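Local coordinates for protein SusD homolog (Bacteroides thetaiotaomicron VPI-5482, PDB 3IHV) that probably binds sugars at the outer membrane and helps pass them to a partner transporter, as other SusD-family proteins do, at residues M14-A20 with Y105-D109; T49-E55 with N301-V305; T72-Q78 with F516-D522; G200-K204 with F394-V400. One frame throughout, in Å; residues are numbered along the deposited sequence. Where two conformers were deposited one is given.

Contact 1: M14-A20 with Y105-D109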
loop_
_atom_site.group_PDB
_atom_site.type_symbol
_atom_site.label_atom_id
_atom_site.label_comp_id
_atom_site.label_asym_id
_atom_site.label_seq_id
_atom_site.Cartn_x
_atom_site.Cartn_y
_atom_site.Cartn_z
HETATM N N MSE A 14 -26.104 18.546 5.323
HETATM C CA MSE A 14 -25.419 18.937 4.083
HETATM C C MSE A 14 -26.056 20.164 3.433
HETATM O O MSE A 14 -26.172 20.258 2.214
HETATM C CB MSE A 14 -25.334 17.761 3.115
HETATM C CG MSE A 14 -24.566 16.561 3.718
HETATM SE SE MSE A 14 -24.227 15.092 2.494
HETATM C CE MSE A 14 -23.576 16.317 1.127
ATOM N N ASN A 15 -26.449 21.111 4.272
ATOM C CA ASN A 15 -27.081 22.349 3.811
ATOM C C ASN A 15 -26.101 23.405 3.314
ATOM O O ASN A 15 -26.521 24.452 2.780
ATOM C CB ASN A 15 -27.971 22.922 4.911
ATOM C CG ASN A 15 -29.222 22.103 5.118
ATOM O OD1 ASN A 15 -29.857 21.662 4.150
ATOM N ND2 ASN A 15 -29.587 21.885 6.384
ATOM N N ASN A 16 -24.813 23.158 3.527
ATOM C CA ASN A 16 -23.762 24.027 3.033
ATOM C C ASN A 16 -22.493 23.200 2.876
ATOM O O ASN A 16 -22.481 22.019 3.211
ATOM C CB ASN A 16 -23.574 25.235 3.942
ATOM C CG ASN A 16 -23.331 24.845 5.387
ATOM O OD1 ASN A 16 -22.596 23.923 5.667
ATOM N ND2 ASN A 16 -23.973 25.551 6.304
ATOM N N ALA A 17 -21.435 23.810 2.354
ATOM C CA ALA A 17 -20.193 23.072 2.119
ATOM C C ALA A 17 -19.557 22.564 3.409
ATOM O O ALA A 17 -18.944 21.492 3.426
ATOM C CB ALA A 17 -19.223 23.910 1.329
ATOM N N GLU A 18 -19.669 23.327 4.486
ATOM C CA GLU A 18 -19.075 22.888 5.765
ATOM C C GLU A 18 -19.736 21.580 6.257
ATOM O O GLU A 18 -19.050 20.668 6.691
ATOM C CB GLU A 18 -19.172 23.985 6.817
ATOM C CG GLU A 18 -18.550 23.613 8.147
ATOM C CD GLU A 18 -18.780 24.680 9.220
ATOM O OE1 GLU A 18 -18.986 25.885 8.888
ATOM O OE2 GLU A 18 -18.755 24.291 10.412
ATOM N N GLU A 19 -21.057 21.484 6.138
ATOM C CA GLU A 19 -21.776 20.260 6.510
ATOM C C GLU A 19 -21.431 19.131 5.562
ATOM O O GLU A 19 -21.259 17.990 5.995
ATOM C CB GLU A 19 -23.284 20.481 6.547
ATOM C CG GLU A 19 -23.698 21.443 7.631
ATOM C CD GLU A 19 -25.178 21.645 7.728
ATOM O OE1 GLU A 19 -25.971 20.975 7.022
ATOM O OE2 GLU A 19 -25.547 22.497 8.534
ATOM N N ALA A 20 -21.309 19.441 4.272
ATOM C CA ALA A 20 -20.943 18.438 3.280
ATOM C C ALA A 20 -19.560 17.880 3.593
ATOM O O ALA A 20 -19.310 16.665 3.441
ATOM C CB ALA A 20 -20.969 19.028 1.849
ATOM N N TYR A 105 -26.400 25.861 -2.741
ATOM C CA TYR A 105 -25.195 26.404 -2.172
ATOM C C TYR A 105 -24.788 27.750 -2.754
ATOM O O TYR A 105 -25.108 28.067 -3.917
ATOM C CB TYR A 105 -24.052 25.424 -2.378
ATOM C CG TYR A 105 -24.089 24.151 -1.569
ATOM C CD1 TYR A 105 -25.194 23.785 -0.778
ATOM C CD2 TYR A 105 -23.052 23.238 -1.689
ATOM C CE1 TYR A 105 -25.210 22.582 -0.072
ATOM C CE2 TYR A 105 -23.060 22.044 -0.982
ATOM C CZ TYR A 105 -24.134 21.727 -0.164
ATOM O OH TYR A 105 -24.097 20.490 0.471
ATOM N N THR A 106 -24.060 28.523 -1.951
ATOM C CA THR A 106 -23.506 29.808 -2.415
ATOM C C THR A 106 -22.447 29.515 -3.467
ATOM O O THR A 106 -21.980 28.394 -3.560
ATOM C CB THR A 106 -22.787 30.559 -1.249
ATOM O OG1 THR A 106 -21.698 29.756 -0.779
ATOM C CG2 THR A 106 -23.760 30.836 -0.121
ATOM N N THR A 107 -22.064 30.512 -4.252
ATOM C CA THR A 107 -21.016 30.341 -5.272
ATOM C C THR A 107 -19.750 29.690 -4.724
ATOM O O THR A 107 -19.208 28.769 -5.313
ATOM C CB THR A 107 -20.700 31.712 -5.872
ATOM O OG1 THR A 107 -21.925 32.224 -6.401
ATOM C CG2 THR A 107 -19.650 31.617 -6.966
ATOM N N THR A 108 -19.290 30.190 -3.579
ATOM C CA THR A 108 -18.107 29.650 -2.913
ATOM C C THR A 108 -18.277 28.207 -2.553
ATOM O O THR A 108 -17.396 27.393 -2.756
ATOM C CB THR A 108 -17.827 30.440 -1.622
ATOM O OG1 THR A 108 -17.481 31.765 -1.991
ATOM C CG2 THR A 108 -16.706 29.823 -0.821
ATOM N N ASP A 109 -19.428 27.886 -2.007
ATOM C CA ASP A 109 -19.708 26.508 -1.590
ATOM C C ASP A 109 -19.934 25.551 -2.745
ATOM O O ASP A 109 -19.624 24.366 -2.598
ATOM C CB ASP A 109 -20.907 26.458 -0.630
ATOM C CG ASP A 109 -20.532 26.895 0.785
ATOM O OD1 ASP A 109 -19.438 27.434 0.923
ATOM O OD2 ASP A 109 -21.354 26.733 1.725
HETATM O O HOH W 1 -20.161 26.243 4.142
#
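Two hydrogen bonds tie Tyr105 and Asp109 to the start of helix 17-29 and the loop before it. Tyr105 OH donates to Met14 O at 2.7 Å, from above the carbonyl plane. Ala17 N donates to Asp109 OD2 at 3.0 Å, nearly straight at 173° but well out of the carboxylate plane. Asp109 OD2 also takes a water proton, and that water accepts from Glu18 N. One carboxylate oxygen thus serves two amides of the first helical turn, directly and through water.

Asn16 is the N-cap of helix 17-29: with CG between its backbone N and carbonyl carbon (chi1 54°), OD1 accepts from Glu19 N at 2.9 Å. Thr106 caps helix 107-135, with OG1 accepting from Asp109 N.

Asn16 CA makes a CH-pi contact with one face of the Tyr105 ring, 4.1 Å from its centroid and offset toward the rim. Met14 O sits at the ring edge. Ala17 CB is in van der Waals contact with Asp109 CG at 3.3 Å, and Ala20 CB with Tyr105 OH at 3.7 Å.

Met14, a selenomethionine, turns its side chain to Phe94, Arg97 and Ile98 of helix 75-101. Ala17 touches Leu112 and Tyr105 touches Ala113, both on helix 107-135.

Contact 2: T49-E55 with N301-V305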
loop_
_atom_site.group_PDB
_atom_site.type_symbol
_atom_site.label_atom_id
_atom_site.label_comp_id
_atom_site.label_asym_id
_atom_site.label_seq_id
_atom_site.Cartn_x
_atom_site.Cartn_y
_atom_site.Cartn_z
ATOM N N THR A 49 6.204 -12.886 -0.333
ATOM C CA THR A 49 6.800 -12.569 -1.631
ATOM C C THR A 49 8.311 -12.848 -1.604
ATOM O O THR A 49 8.807 -13.610 -0.754
ATOM C CB THR A 49 6.591 -11.056 -1.955
ATOM O OG1 THR A 49 7.323 -10.256 -1.025
ATOM C CG2 THR A 49 5.093 -10.690 -1.851
ATOM N N ASP A 50 9.043 -12.266 -2.567
ATOM C CA ASP A 50 10.489 -12.343 -2.571
ATOM C C ASP A 50 11.159 -11.419 -1.568
ATOM O O ASP A 50 12.358 -11.564 -1.332
ATOM C CB ASP A 50 11.067 -12.126 -3.962
ATOM C CG ASP A 50 10.574 -10.853 -4.654
ATOM O OD1 ASP A 50 9.497 -10.289 -4.289
ATOM O OD2 ASP A 50 11.267 -10.444 -5.628
ATOM N N ILE A 51 10.415 -10.481 -0.990
ATOM C CA ILE A 51 11.002 -9.536 -0.053
ATOM C C ILE A 51 10.547 -9.671 1.384
ATOM O O ILE A 51 11.308 -9.322 2.270
ATOM C CB ILE A 51 10.834 -8.051 -0.558
ATOM C CG1 ILE A 51 9.439 -7.497 -0.376
ATOM C CG2 ILE A 51 11.316 -7.947 -2.020
ATOM C CD1 ILE A 51 9.268 -5.984 -0.701
ATOM N N SER A 52 9.324 -10.190 1.631
ATOM C CA SER A 52 8.861 -10.297 2.982
ATOM C C SER A 52 7.927 -11.465 3.196
ATOM O O SER A 52 7.306 -11.994 2.247
ATOM C CB SER A 52 8.206 -8.982 3.455
ATOM O OG SER A 52 6.958 -8.809 2.875
ATOM N N GLN A 53 7.820 -11.829 4.469
ATOM C CA GLN A 53 6.959 -12.921 4.887
ATOM C C GLN A 53 6.609 -12.734 6.339
ATOM O O GLN A 53 7.264 -11.967 7.088
ATOM C CB GLN A 53 7.674 -14.282 4.697
ATOM C CG GLN A 53 8.964 -14.468 5.526
ATOM C CD GLN A 53 9.546 -15.865 5.434
ATOM O OE1 GLN A 53 8.820 -16.826 5.205
ATOM N NE2 GLN A 53 10.861 -15.994 5.671
ATOM N N VAL A 54 5.605 -13.476 6.773
ATOM C CA VAL A 54 5.240 -13.435 8.174
ATOM C C VAL A 54 6.293 -14.200 9.019
ATOM O O VAL A 54 6.943 -15.109 8.534
ATOM C CB VAL A 54 3.843 -14.005 8.397
ATOM C CG1 VAL A 54 3.825 -15.563 8.230
ATOM C CG2 VAL A 54 3.341 -13.601 9.769
ATOM N N GLU A 55 6.442 -13.806 10.281
ATOM C CA GLU A 55 7.334 -14.449 11.226
ATOM C C GLU A 55 6.993 -15.935 11.416
ATOM O O GLU A 55 5.836 -16.335 11.298
ATOM C CB GLU A 55 7.197 -13.751 12.598
ATOM C CG GLU A 55 8.098 -14.262 13.711
ATOM C CD GLU A 55 7.644 -15.536 14.399
ATOM O OE1 GLU A 55 6.432 -15.897 14.382
ATOM O OE2 GLU A 55 8.556 -16.179 14.978
ATOM N N ASN A 301 6.075 -8.596 13.329
ATOM C CA ASN A 301 5.842 -9.878 12.697
ATOM C C ASN A 301 6.125 -9.927 11.194
ATOM O O ASN A 301 6.035 -11.015 10.568
ATOM C CB ASN A 301 4.394 -10.334 12.984
ATOM C CG ASN A 301 4.172 -10.628 14.430
ATOM O OD1 ASN A 301 5.032 -11.210 15.070
ATOM N ND2 ASN A 301 2.990 -10.296 14.937
ATOM N N VAL A 302 6.451 -8.783 10.590
ATOM C CA VAL A 302 6.813 -8.753 9.178
ATOM C C VAL A 302 8.331 -8.951 9.135
ATOM O O VAL A 302 9.096 -8.137 9.675
ATOM C CB VAL A 302 6.450 -7.414 8.489
ATOM C CG1 VAL A 302 7.056 -7.405 7.055
ATOM C CG2 VAL A 302 4.889 -7.225 8.499
ATOM N N LYS A 303 8.747 -10.053 8.522
ATOM C CA LYS A 303 10.135 -10.401 8.456
ATOM C C LYS A 303 10.629 -10.277 7.022
ATOM O O LYS A 303 9.870 -10.473 6.080
ATOM C CB LYS A 303 10.342 -11.835 8.978
ATOM C CG LYS A 303 9.894 -12.045 10.392
ATOM C CD LYS A 303 10.515 -11.001 11.345
ATOM C CE LYS A 303 10.359 -11.385 12.803
ATOM N NZ LYS A 303 10.952 -10.279 13.664
ATOM N N VAL A 304 11.894 -9.923 6.880
ATOM C CA VAL A 304 12.485 -9.697 5.567
ATOM C C VAL A 304 13.116 -10.966 5.019
ATOM O O VAL A 304 13.896 -11.641 5.716
ATOM C CB VAL A 304 13.565 -8.577 5.608
ATOM C CG1 VAL A 304 14.194 -8.365 4.199
ATOM C CG2 VAL A 304 12.984 -7.283 6.186
ATOM N N VAL A 305 12.802 -11.293 3.763
ATOM C CA VAL A 305 13.383 -12.480 3.141
ATOM C C VAL A 305 14.878 -12.246 2.969
ATOM O O VAL A 305 15.283 -11.266 2.336
ATOM C CB VAL A 305 12.656 -12.822 1.843
ATOM C CG1 VAL A 305 13.345 -13.991 1.089
ATOM C CG2 VAL A 305 11.143 -13.165 2.127
HETATM O O HOH W 2 12.755 -13.925 6.915
#
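Ser52, Val54, Val302 and Val304 share one face of a two-stranded antiparallel ribbon, while Gln53 and Lys303 share the other. On the first face Ser52 CB meets Val302 CG1 at 4.1 Å. On the second, amide NE2 of Gln53 reaches Asn501 O and a water shared with Val304 O. Along the outer edge of 301-305, Val304 pairs with the Tyr366 backbone.

Gln53 and Lys303 form the hydrogen-bonded pair. Gln53 N donates to Lys303 O at 2.9 Å. Lys303 N donates to Gln53 O at 2.8 Å. Val305 N to Ile51 O and Glu55 N to Asn301 O extend the ladder.

Lys303 bends at chi2 (-52°) and runs beside Glu55, with CG 3.6 Å from Glu55 CA. Their charges part: NZ bonds Asn365 O and Ala300 O, and Glu55 OE1 pairs with Arg63. With an alanine in place of Lys303, Glu55 would probably lose the methylenes packed along it, and the carbonyls of Asn365 and Ala300 their ammonium partner.

Val305 CG2 packs on Ser52 N at 3.5 Å. Thr49 OG1 accepts from Ile51 N at 3.1 Å, an ST turn. It leads into a short antiparallel beta ribbon, strands 52-54 and 302-304, which ends at the N-cap of helix 306-313.

Contact 3: T72-Q78 with F516-D522. With EDO (1,2-ethanediol), chain J; EDO (1,2-ethanediol), chain I.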
loop_
_atom_site.group_PDB
_atom_site.type_symbol
_atom_site.label_atom_id
_atom_site.label_comp_id
_atom_site.label_asym_id
_atom_site.label_seq_id
_atom_site.Cartn_x
_atom_site.Cartn_y
_atom_site.Cartn_z
ATOM N N THR A 72 -11.991 -20.228 2.342
ATOM C CA THR A 72 -12.913 -19.212 1.848
ATOM C C THR A 72 -13.687 -18.493 2.967
ATOM O O THR A 72 -14.229 -17.436 2.744
ATOM C CB THR A 72 -13.949 -19.797 0.933
ATOM O OG1 THR A 72 -14.697 -20.793 1.669
ATOM C CG2 THR A 72 -13.313 -20.405 -0.359
ATOM N N THR A 73 -13.729 -19.099 4.151
ATOM C CA THR A 73 -14.400 -18.603 5.327
ATOM C C THR A 73 -13.537 -17.700 6.219
ATOM O O THR A 73 -14.001 -17.260 7.262
ATOM C CB THR A 73 -14.831 -19.813 6.170
ATOM O OG1 THR A 73 -13.676 -20.653 6.401
ATOM C CG2 THR A 73 -15.932 -20.631 5.428
ATOM N N GLN A 74 -12.289 -17.461 5.838
ATOM C CA GLN A 74 -11.351 -16.677 6.656
ATOM C C GLN A 74 -11.986 -15.326 6.956
ATOM O O GLN A 74 -12.335 -14.573 6.041
ATOM C CB GLN A 74 -10.017 -16.529 5.926
ATOM C CG GLN A 74 -8.937 -16.022 6.827
ATOM C CD GLN A 74 -8.573 -17.020 7.925
ATOM O OE1 GLN A 74 -8.545 -18.234 7.692
ATOM N NE2 GLN A 74 -8.326 -16.511 9.137
ATOM N N SER A 75 -12.117 -15.036 8.253
ATOM C CA SER A 75 -12.831 -13.854 8.728
ATOM C C SER A 75 -12.295 -12.533 8.202
ATOM O O SER A 75 -13.064 -11.657 7.807
ATOM C CB SER A 75 -12.809 -13.820 10.269
ATOM O OG SER A 75 -13.641 -14.834 10.793
ATOM N N GLU A 76 -10.982 -12.396 8.205
ATOM C CA GLU A 76 -10.362 -11.149 7.793
ATOM C C GLU A 76 -10.699 -10.764 6.360
ATOM O O GLU A 76 -10.875 -9.578 6.062
ATOM C CB GLU A 76 -8.836 -11.198 7.955
ATOM C CG GLU A 76 -8.342 -11.350 9.395
ATOM C CD GLU A 76 -8.320 -12.783 9.925
ATOM O OE1 GLU A 76 -8.864 -13.707 9.277
ATOM O OE2 GLU A 76 -7.736 -12.965 11.023
ATOM N N VAL A 77 -10.796 -11.774 5.494
ATOM C CA VAL A 77 -11.121 -11.581 4.106
ATOM C C VAL A 77 -12.535 -11.009 3.995
ATOM O O VAL A 77 -12.751 -10.009 3.305
ATOM C CB VAL A 77 -10.977 -12.871 3.318
ATOM C CG1 VAL A 77 -11.422 -12.658 1.870
ATOM C CG2 VAL A 77 -9.494 -13.378 3.394
ATOM N N GLN A 78 -13.490 -11.631 4.692
ATOM C CA GLN A 78 -14.853 -11.113 4.705
ATOM C C GLN A 78 -14.893 -9.687 5.270
ATOM O O GLN A 78 -15.645 -8.829 4.765
ATOM C CB GLN A 78 -15.790 -12.027 5.493
ATOM C CG GLN A 78 -17.286 -11.634 5.395
ATOM C CD GLN A 78 -17.711 -10.531 6.360
ATOM O OE1 GLN A 78 -18.715 -9.835 6.140
ATOM N NE2 GLN A 78 -16.971 -10.382 7.437
ATOM N N PHE A 516 -7.830 -13.360 -3.869
ATOM C CA PHE A 516 -8.476 -13.810 -2.638
ATOM C C PHE A 516 -9.817 -14.417 -3.034
ATOM O O PHE A 516 -10.351 -14.115 -4.123
ATOM C CB PHE A 516 -8.657 -12.665 -1.642
ATOM C CG PHE A 516 -7.451 -12.480 -0.689
ATOM C CD1 PHE A 516 -6.156 -12.788 -1.100
ATOM C CD2 PHE A 516 -7.618 -11.935 0.561
ATOM C CE1 PHE A 516 -5.054 -12.595 -0.239
ATOM C CE2 PHE A 516 -6.536 -11.708 1.411
ATOM C CZ PHE A 516 -5.258 -12.071 1.019
ATOM N N PRO A 517 -10.351 -15.307 -2.206
ATOM C CA PRO A 517 -11.649 -15.856 -2.519
ATOM C C PRO A 517 -12.742 -14.821 -2.291
ATOM O O PRO A 517 -12.571 -13.902 -1.488
ATOM C CB PRO A 517 -11.823 -16.963 -1.468
ATOM C CG PRO A 517 -11.030 -16.434 -0.241
ATOM C CD PRO A 517 -9.859 -15.728 -0.882
ATOM N N ILE A 518 -13.875 -15.014 -2.945
ATOM C CA ILE A 518 -15.054 -14.226 -2.641
ATOM C C ILE A 518 -15.432 -14.785 -1.256
ATOM O O ILE A 518 -15.423 -15.987 -1.084
ATOM C CB ILE A 518 -16.185 -14.510 -3.624
ATOM C CG1 ILE A 518 -15.725 -14.226 -5.068
ATOM C CG2 ILE A 518 -17.424 -13.709 -3.232
ATOM C CD1 ILE A 518 -15.156 -12.844 -5.347
ATOM N N PRO A 519 -15.687 -13.928 -0.258
ATOM C CA PRO A 519 -15.970 -14.492 1.073
ATOM C C PRO A 519 -17.111 -15.502 1.073
ATOM O O PRO A 519 -18.143 -15.312 0.412
ATOM C CB PRO A 519 -16.301 -13.268 1.929
ATOM C CG PRO A 519 -15.656 -12.115 1.231
ATOM C CD PRO A 519 -15.699 -12.454 -0.246
ATOM N N GLN A 520 -16.929 -16.577 1.811
ATOM C CA GLN A 520 -17.942 -17.619 1.832
ATOM C C GLN A 520 -19.299 -17.093 2.274
ATOM O O GLN A 520 -20.316 -17.503 1.746
ATOM C CB GLN A 520 -17.519 -18.758 2.753
ATOM C CG GLN A 520 -18.408 -19.985 2.611
ATOM C CD GLN A 520 -18.324 -20.577 1.211
ATOM O OE1 GLN A 520 -17.238 -20.759 0.671
ATOM N NE2 GLN A 520 -19.497 -20.881 0.614
ATOM N N ARG A 521 -19.317 -16.197 3.257
ATOM C CA ARG A 521 -20.569 -15.626 3.735
ATOM C C ARG A 521 -21.340 -14.998 2.588
ATOM O O ARG A 521 -22.542 -15.160 2.496
ATOM C CB ARG A 521 -20.328 -14.550 4.789
ATOM C CG ARG A 521 -21.643 -13.878 5.286
ATOM C CD ARG A 521 -21.392 -12.555 6.052
ATOM N NE ARG A 521 -22.613 -11.719 6.150
ATOM C CZ ARG A 521 -22.960 -10.711 5.332
ATOM N NH1 ARG A 521 -22.211 -10.325 4.290
ATOM N NH2 ARG A 521 -24.095 -10.056 5.567
ATOM N N ASP A 522 -20.638 -14.272 1.721
ATOM C CA ASP A 522 -21.271 -13.627 0.571
ATOM C C ASP A 522 -21.656 -14.600 -0.516
ATOM O O ASP A 522 -22.723 -14.474 -1.115
ATOM C CB ASP A 522 -20.395 -12.471 0.071
ATOM C CG ASP A 522 -20.143 -11.458 1.168
ATOM O OD1 ASP A 522 -21.001 -10.573 1.358
ATOM O OD2 ASP A 522 -19.194 -11.601 1.943
HETATM C C1 EDO J . -24.450 -10.252 0.569
HETATM O O1 EDO J . -23.162 -9.853 0.069
HETATM C C2 EDO J . -24.966 -9.231 1.557
HETATM O O2 EDO J . -24.825 -7.931 0.996
HETATM C C1 EDO I . -22.363 -7.067 -1.566
HETATM O O1 EDO I . -21.873 -6.578 -0.336
HETATM C C2 EDO I . -21.303 -7.877 -2.240
HETATM O O2 EDO I . -21.372 -9.245 -1.805
#
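Thr72 and Gln520 meet at a slant, and two hydrogen bonds join them. Thr72 OG1 donates to Gln520 OE1 at 2.7 Å, in the carbonyl plane and on a lone pair. Gln520 N donates to Thr72 O at 3.0 Å, from above the Thr72 carbonyl plane. The Thr72 rotamer (chi1 60°) sends OG1 to the glutamine and leaves CG2 on Pro517 CB, 3.9 Å away. Gln520 bends at chi2 (63°), which turns OE1 to Thr72 OG1. Its NE2 bonds Asp524 OD1, so both ends of the amide are held. A leucine at Gln520 would probably leave Thr72 OG1 and Asp524 OD1 without their amide partner. Thr73 runs alongside the same glutamine, with CG2 3.6 Å from Gln520 CB.

Two helix starts meet here. Gln74 is the N-cap of helix 75-101, and Pro519 is the N-cap of helix 520-525. The chain near its C-terminus packs on the start of a long N-terminal helix.

Val77 meets the Phe516 ring obliquely, CG2 to CD2 at 3.7 Å. Phe135 of helix 107-135 touches both residues, and Phe45 and Phe70 add their rings around Phe516. Gln78 and Pro519 cross at about a right angle, Pro519 CG 3.7 Å from Gln78 CA. Asp522 OD1 pairs with Arg521 NH1 at 3.2 Å and accepts from O1 of an ethanediol, probably from the crystallisation liquor, at 2.6 Å. Its OD2 is buried and has no partner in the model.

Contact 4: G200-K204 with F394-V400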
loop_
_atom_site.group_PDB
_atom_site.type_symbol
_atom_site.label_atom_id
_atom_site.label_comp_id
_atom_site.label_asym_id
_atom_site.label_seq_id
_atom_site.Cartn_x
_atom_site.Cartn_y
_atom_site.Cartn_z
ATOM N N GLY A 200 -1.792 10.110 -10.159
ATOM C CA GLY A 200 -0.913 8.993 -9.755
ATOM C C GLY A 200 -1.651 7.672 -9.625
ATOM O O GLY A 200 -1.204 6.609 -10.134
ATOM N N LEU A 201 -2.804 7.718 -8.949
ATOM C CA LEU A 201 -3.576 6.506 -8.768
ATOM C C LEU A 201 -4.108 5.991 -10.107
ATOM O O LEU A 201 -4.077 4.792 -10.348
ATOM C CB LEU A 201 -4.709 6.718 -7.756
ATOM C CG LEU A 201 -5.565 5.470 -7.484
ATOM C CD1 LEU A 201 -4.722 4.346 -6.944
ATOM C CD2 LEU A 201 -6.687 5.825 -6.518
ATOM N N LEU A 202 -4.567 6.886 -10.969
ATOM C CA LEU A 202 -5.066 6.483 -12.290
ATOM C C LEU A 202 -3.949 5.807 -13.100
ATOM O O LEU A 202 -4.202 4.844 -13.812
ATOM C CB LEU A 202 -5.677 7.662 -13.030
ATOM C CG LEU A 202 -6.299 7.325 -14.377
ATOM C CD1 LEU A 202 -7.306 6.167 -14.253
ATOM C CD2 LEU A 202 -6.923 8.579 -15.046
ATOM N N THR A 203 -2.723 6.293 -12.967
ATOM C CA THR A 203 -1.572 5.653 -13.616
ATOM C C THR A 203 -1.454 4.205 -13.144
ATOM O O THR A 203 -1.281 3.296 -13.950
ATOM C CB THR A 203 -0.263 6.416 -13.273
ATOM O OG1 THR A 203 -0.372 7.765 -13.704
ATOM C CG2 THR A 203 0.991 5.758 -13.871
ATOM N N LYS A 204 -1.527 3.997 -11.832
ATOM C CA LYS A 204 -1.412 2.633 -11.275
ATOM C C LYS A 204 -2.571 1.725 -11.707
ATOM O O LYS A 204 -2.386 0.559 -11.966
ATOM C CB LYS A 204 -1.225 2.637 -9.771
ATOM C CG LYS A 204 -1.077 1.237 -9.131
ATOM C CD LYS A 204 -0.723 1.304 -7.657
ATOM C CE LYS A 204 0.750 1.590 -7.472
ATOM N NZ LYS A 204 1.197 1.425 -6.076
ATOM N N PHE A 394 0.140 4.996 0.917
ATOM C CA PHE A 394 -0.429 4.138 -0.108
ATOM C C PHE A 394 0.186 4.441 -1.497
ATOM O O PHE A 394 0.351 3.534 -2.350
ATOM C CB PHE A 394 -1.962 4.294 -0.125
ATOM C CG PHE A 394 -2.659 3.455 -1.181
ATOM C CD1 PHE A 394 -2.758 2.081 -1.043
ATOM C CD2 PHE A 394 -3.289 4.064 -2.250
ATOM C CE1 PHE A 394 -3.418 1.312 -2.003
ATOM C CE2 PHE A 394 -3.955 3.317 -3.213
ATOM C CZ PHE A 394 -4.033 1.933 -3.085
ATOM N N LEU A 395 0.467 5.722 -1.772
ATOM C CA LEU A 395 1.034 6.134 -3.053
ATOM C C LEU A 395 1.953 7.346 -2.896
ATOM O O LEU A 395 1.524 8.416 -2.392
ATOM C CB LEU A 395 -0.071 6.507 -4.068
ATOM C CG LEU A 395 0.427 6.715 -5.515
ATOM C CD1 LEU A 395 1.032 5.423 -6.057
ATOM C CD2 LEU A 395 -0.707 7.254 -6.407
ATOM N N ARG A 396 3.215 7.172 -3.284
ATOM C CA ARG A 396 4.232 8.210 -3.275
ATOM C C ARG A 396 4.607 8.555 -4.720
ATOM O O ARG A 396 4.535 7.717 -5.601
ATOM C CB ARG A 396 5.519 7.723 -2.578
ATOM C CG ARG A 396 5.317 7.405 -1.133
ATOM C CD ARG A 396 6.600 7.297 -0.348
ATOM N NE ARG A 396 7.336 6.056 -0.514
ATOM C CZ ARG A 396 8.452 5.890 -1.246
ATOM N NH1 ARG A 396 8.989 6.878 -1.975
ATOM N NH2 ARG A 396 9.063 4.720 -1.208
ATOM N N TYR A 397 5.082 9.757 -4.964
ATOM C CA TYR A 397 5.494 10.111 -6.324
ATOM C C TYR A 397 6.577 9.205 -6.884
ATOM O O TYR A 397 6.613 8.985 -8.100
ATOM C CB TYR A 397 5.964 11.547 -6.308
ATOM C CG TYR A 397 6.293 12.198 -7.610
ATOM C CD1 TYR A 397 5.299 12.575 -8.493
ATOM C CD2 TYR A 397 7.598 12.530 -7.924
ATOM C CE1 TYR A 397 5.593 13.230 -9.667
ATOM C CE2 TYR A 397 7.900 13.188 -9.090
ATOM C CZ TYR A 397 6.879 13.550 -9.962
ATOM O OH TYR A 397 7.186 14.225 -11.105
ATOM N N ALA A 398 7.469 8.656 -6.041
ATOM C CA ALA A 398 8.500 7.752 -6.581
ATOM C C ALA A 398 7.877 6.530 -7.293
ATOM O O ALA A 398 8.392 6.044 -8.276
ATOM C CB ALA A 398 9.463 7.275 -5.471
ATOM N N ASP A 399 6.796 6.022 -6.726
ATOM C CA ASP A 399 6.039 4.872 -7.285
ATOM C C ASP A 399 5.542 5.281 -8.665
ATOM O O ASP A 399 5.704 4.549 -9.678
ATOM C CB ASP A 399 4.899 4.570 -6.302
ATOM C CG ASP A 399 4.158 3.258 -6.565
ATOM O OD1 ASP A 399 4.247 2.684 -7.664
ATOM O OD2 ASP A 399 3.436 2.822 -5.630
ATOM N N VAL A 400 4.998 6.499 -8.759
ATOM C CA VAL A 400 4.502 6.981 -10.031
ATOM C C VAL A 400 5.639 7.158 -11.049
ATOM O O VAL A 400 5.474 6.773 -12.204
ATOM C CB VAL A 400 3.677 8.280 -9.916
ATOM C CG1 VAL A 400 3.162 8.699 -11.311
ATOM C CG2 VAL A 400 2.488 8.108 -8.912
HETATM O O HOH W 3 -0.815 2.524 -4.604
#
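Gly200 and Val400 bring their backbones close, with CA atoms 5.8 Å apart. The first lies in helix 195-210. The second lies just past a sharp change of structure, where strand 392-396 gives way to helix 397-412 and Arg396 is the N-cap. Phe394 and Leu395 form a classic beta bulge opposite Ile261 of strand 259-263. The contact therefore seats a helix against a bulged strand and the helix that follows it, in the buried interior.

Glycine gives the room for this approach. Leu395 CD2 lies 3.4 Å from Gly200 C and 3.3 Å from Leu201 N, while Val400 CG2 lies 3.6 Å from Gly200 CA.

Lys204 crosses Asp399 at about a right angle. Its chain bends at chi3 (-79°), which brings NZ to Asp399 OD2 at 2.7 Å on the syn side of the carboxylate. Asp399 OD1 pairs with Arg459, so two cations share this buried carboxylate and probably help keep it ionised.

Leu201 CD1 touches the edge of the Phe394 ring at CE2, 3.9 Å away. A water accepts from Lys204 NZ and donates to Phe394 O; its oxygen sits over the centre of the Phe394 ring, 3.5 Å above the plane.

How the contacts relate
The four contacts are separate sites in one chain, and none touches another. Contact 1 lies far out, its centre about 33 Å from the centre of the chain, on the opposite side from contact 2. Their centres are about 47 Å apart. Contact 4 is the most central, about 10 Å from the chain centre. Contacts 1 and 3 are linked in sequence, since helix 75-101 begins in contact 3 and is followed by helix 107-135, which begins in contact 1. Along the chain, contact 1 closes before contact 4 opens, and contact 2 crosses the other three. Contacts 2, 3 and 4 each join the N-terminal family region to the C-terminal SusD region, so the two are closely knit.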